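Local coordinates for protein B (PDB 5H6I) that permeabilizes membranes as the secreted, pore-forming CAMP factor of Streptococcus agalactiae and is counted among the bacterial proteins that bind the Fc part of IgG, at residues A101-F111 with V152-L163. Sequence-based numbering, arbitrary orientation.
Sequences ALTDVIEAITF and VNDVKALEQKVL
Asp104 and Lys156 make the only salt bridge between segments 101-111 and 152-163, a long one with OD1 of Asp104 3.7 Å from NZ of Lys156. The lysine's extended chain brings its methylene CE slightly closer to OD1 than NZ is, and at this length the attraction is probably modest. Val152 shares the same aspartate: its CG1 sits 3.5 Å from CG of Asp104, the two side chains crossing at about a right angle. The valine's other methyl, CG2, turns to CB of Ala101.

The pair illustrates how nearly parallel helices of an all-helical bundle can pack side by side where no hydrogen bond joins segments 101-111 and 152-163. The axes of these segments run 14° apart and come within 10.5 Å, while helix 121-139 packs against both through Leu134 and Ile131, which meet Val152 and Ala108 respectively. Segment 101-111 lies in the region assigned to binding the IgG constant region. Midway, CB of Ala108 meets CG1 of Val155 at 3.8 Å, and the carboxylate of Glu159 reaches in beside it, with OE2 3.3 Å from the Ala108 CB.

Further along, Phe111 has its CG anti to the backbone N (chi1 173°), which carries the ring across to Glu159. Glu159 lies over one face of the ring in a CH-pi contact, CB 4.0 Å from the centroid and displaced from the ring centre, and its carboxylate plane is tilted 32° from the ring. Leu163 instead takes the ring edge, CG lying 3.7 Å from CZ of Phe111. The same phenyl also meets the ring of His115, the planes nearly parallel.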
# COMPACT_ATOMS: atom_id res chain seq x y z
N ALA A 101 -15.16 8.74 -1.12
CA ALA A 101 -14.01 8.77 -2.01
C ALA A 101 -12.75 8.21 -1.35
O ALA A 101 -11.81 7.83 -2.06
CB ALA A 101 -13.74 10.19 -2.51
N LEU A 102 -12.72 8.14 -0.02
CA LEU A 102 -11.59 7.51 0.66
C LEU A 102 -11.59 6.00 0.45
O LEU A 102 -10.52 5.38 0.42
CB LEU A 102 -11.61 7.84 2.15
CG LEU A 102 -11.04 9.21 2.52
CD1 LEU A 102 -11.29 9.51 3.99
CD2 LEU A 102 -9.55 9.27 2.20
N THR A 103 -12.77 5.40 0.30
CA THR A 103 -12.83 3.98 -0.04
C THR A 103 -12.29 3.74 -1.45
O THR A 103 -11.62 2.74 -1.70
CB THR A 103 -14.27 3.47 0.09
OG1 THR A 103 -14.72 3.64 1.44
CG2 THR A 103 -14.35 2.00 -0.29
N ASP A 104 -12.57 4.66 -2.37
CA ASP A 104 -12.00 4.57 -3.71
C ASP A 104 -10.49 4.78 -3.68
O ASP A 104 -9.77 4.20 -4.50
CB ASP A 104 -12.66 5.57 -4.64
CG ASP A 104 -14.14 5.28 -4.87
OD1 ASP A 104 -14.45 4.26 -5.53
OD2 ASP A 104 -14.98 6.05 -4.37
N VAL A 105 -10.00 5.61 -2.76
CA VAL A 105 -8.56 5.76 -2.58
C VAL A 105 -7.94 4.44 -2.13
O VAL A 105 -6.96 3.96 -2.71
CB VAL A 105 -8.25 6.89 -1.58
CG1 VAL A 105 -6.82 6.78 -1.08
CG2 VAL A 105 -8.49 8.24 -2.22
N ILE A 106 -8.52 3.83 -1.10
CA ILE A 106 -8.01 2.56 -0.59
C ILE A 106 -8.11 1.47 -1.65
O ILE A 106 -7.19 0.67 -1.83
CB ILE A 106 -8.74 2.17 0.71
CG1 ILE A 106 -8.55 3.24 1.78
CG2 ILE A 106 -8.26 0.82 1.21
CD1 ILE A 106 -9.44 3.07 2.99
N GLU A 107 -9.24 1.44 -2.37
CA GLU A 107 -9.43 0.40 -3.38
C GLU A 107 -8.41 0.53 -4.51
O GLU A 107 -7.96 -0.48 -5.06
CB GLU A 107 -10.85 0.47 -3.94
CG GLU A 107 -11.81 -0.54 -3.34
CD GLU A 107 -13.26 -0.16 -3.53
OE1 GLU A 107 -14.08 -0.48 -2.64
OE2 GLU A 107 -13.58 0.46 -4.56
N ALA A 108 -8.03 1.76 -4.86
CA ALA A 108 -7.02 1.94 -5.89
C ALA A 108 -5.65 1.48 -5.42
O ALA A 108 -4.85 1.00 -6.24
CB ALA A 108 -6.97 3.41 -6.32
N ILE A 109 -5.36 1.60 -4.13
CA ILE A 109 -4.05 1.19 -3.62
C ILE A 109 -3.94 -0.33 -3.58
O ILE A 109 -2.93 -0.90 -3.98
CB ILE A 109 -3.79 1.82 -2.24
CG1 ILE A 109 -3.77 3.35 -2.36
CG2 ILE A 109 -2.48 1.32 -1.67
CD1 ILE A 109 -4.21 4.06 -1.11
N THR A 110 -4.98 -1.00 -3.08
CA THR A 110 -4.98 -2.46 -3.10
C THR A 110 -5.01 -3.01 -4.52
O THR A 110 -4.48 -4.09 -4.78
CB THR A 110 -6.17 -3.01 -2.31
OG1 THR A 110 -7.36 -2.91 -3.09
CG2 THR A 110 -6.34 -2.26 -1.00
N PHE A 111 -5.62 -2.27 -5.45
CA PHE A 111 -5.58 -2.66 -6.86
C PHE A 111 -4.14 -2.68 -7.37
O PHE A 111 -3.78 -3.53 -8.19
CB PHE A 111 -6.44 -1.71 -7.69
CG PHE A 111 -6.34 -1.94 -9.18
CD1 PHE A 111 -7.10 -2.90 -9.80
CD2 PHE A 111 -5.47 -1.17 -9.95
CE1 PHE A 111 -7.01 -3.11 -11.16
CE2 PHE A 111 -5.38 -1.37 -11.31
CZ PHE A 111 -6.15 -2.34 -11.92
N VAL A 152 -13.07 10.49 -9.00
CA VAL A 152 -13.12 9.06 -8.67
C VAL A 152 -13.20 8.23 -9.95
O VAL A 152 -12.57 7.17 -10.06
CB VAL A 152 -14.30 8.78 -7.72
CG1 VAL A 152 -14.63 7.30 -7.70
CG2 VAL A 152 -13.98 9.28 -6.32
N ASN A 153 -13.96 8.71 -10.93
CA ASN A 153 -14.03 8.02 -12.22
C ASN A 153 -12.72 8.13 -12.98
O ASN A 153 -12.35 7.21 -13.72
CB ASN A 153 -15.19 8.56 -13.05
CG ASN A 153 -16.54 8.26 -12.43
OD1 ASN A 153 -16.74 7.20 -11.83
ND2 ASN A 153 -17.47 9.20 -12.56
N ASP A 154 -12.01 9.26 -12.83
CA ASP A 154 -10.68 9.38 -13.41
C ASP A 154 -9.75 8.30 -12.87
O ASP A 154 -8.97 7.70 -13.62
CB ASP A 154 -10.10 10.77 -13.13
CG ASP A 154 -10.09 11.65 -14.36
OD1 ASP A 154 -10.78 11.32 -15.35
OD2 ASP A 154 -9.38 12.68 -14.34
N VAL A 155 -9.83 8.04 -11.57
CA VAL A 155 -8.99 7.01 -10.95
C VAL A 155 -9.38 5.63 -11.47
O VAL A 155 -8.52 4.82 -11.84
CB VAL A 155 -9.09 7.09 -9.42
CG1 VAL A 155 -8.56 5.81 -8.78
CG2 VAL A 155 -8.34 8.31 -8.91
N LYS A 156 -10.69 5.35 -11.53
CA LYS A 156 -11.15 4.05 -12.01
C LYS A 156 -10.77 3.83 -13.47
O LYS A 156 -10.34 2.73 -13.84
CB LYS A 156 -12.66 3.92 -11.82
CG LYS A 156 -13.08 3.56 -10.41
CD LYS A 156 -14.58 3.68 -10.23
CE LYS A 156 -15.02 3.23 -8.85
NZ LYS A 156 -16.44 3.59 -8.57
N ALA A 157 -10.91 4.86 -14.30
CA ALA A 157 -10.46 4.75 -15.68
C ALA A 157 -8.95 4.62 -15.76
O ALA A 157 -8.43 3.94 -16.65
CB ALA A 157 -10.93 5.97 -16.48
N LEU A 158 -8.22 5.27 -14.85
CA LEU A 158 -6.77 5.13 -14.82
C LEU A 158 -6.35 3.73 -14.42
O LEU A 158 -5.30 3.25 -14.88
CB LEU A 158 -6.17 6.16 -13.86
CG LEU A 158 -4.70 6.53 -14.03
CD1 LEU A 158 -4.43 7.05 -15.43
CD2 LEU A 158 -4.31 7.56 -12.99
N GLU A 159 -7.14 3.05 -13.59
CA GLU A 159 -6.81 1.70 -13.17
C GLU A 159 -6.81 0.74 -14.35
O GLU A 159 -5.87 -0.04 -14.54
CB GLU A 159 -7.79 1.22 -12.09
CG GLU A 159 -7.62 1.90 -10.74
CD GLU A 159 -8.85 1.73 -9.86
OE1 GLU A 159 -9.91 1.35 -10.40
OE2 GLU A 159 -8.75 1.98 -8.65
N GLN A 160 -7.87 0.78 -15.17
CA GLN A 160 -7.95 -0.11 -16.31
C GLN A 160 -6.95 0.27 -17.40
O GLN A 160 -6.54 -0.59 -18.19
CB GLN A 160 -9.37 -0.11 -16.88
CG GLN A 160 -10.42 -0.64 -15.92
CD GLN A 160 -10.48 -2.16 -15.90
OE1 GLN A 160 -10.52 -2.81 -16.94
NE2 GLN A 160 -10.49 -2.73 -14.70
N LYS A 161 -6.54 1.54 -17.44
CA LYS A 161 -5.60 1.97 -18.48
C LYS A 161 -4.19 1.47 -18.19
O LYS A 161 -3.49 1.03 -19.11
CB LYS A 161 -5.62 3.49 -18.59
CG LYS A 161 -4.56 4.06 -19.52
CD LYS A 161 -4.48 5.57 -19.41
CE LYS A 161 -3.30 6.13 -20.19
NZ LYS A 161 -3.06 7.56 -19.89
N VAL A 162 -3.75 1.52 -16.93
CA VAL A 162 -2.41 1.07 -16.60
C VAL A 162 -2.29 -0.45 -16.66
O VAL A 162 -1.17 -0.97 -16.66
CB VAL A 162 -1.98 1.58 -15.21
CG1 VAL A 162 -2.03 3.10 -15.16
CG2 VAL A 162 -2.86 0.98 -14.12
N LEU A 163 -3.41 -1.17 -16.71
CA LEU A 163 -3.35 -2.61 -16.89
C LEU A 163 -2.78 -2.98 -18.25
O LEU A 163 -2.15 -4.03 -18.40
CB LEU A 163 -4.74 -3.23 -16.71
CG LEU A 163 -5.21 -3.48 -15.28
CD1 LEU A 163 -6.63 -4.03 -15.29
CD2 LEU A 163 -4.27 -4.44 -14.57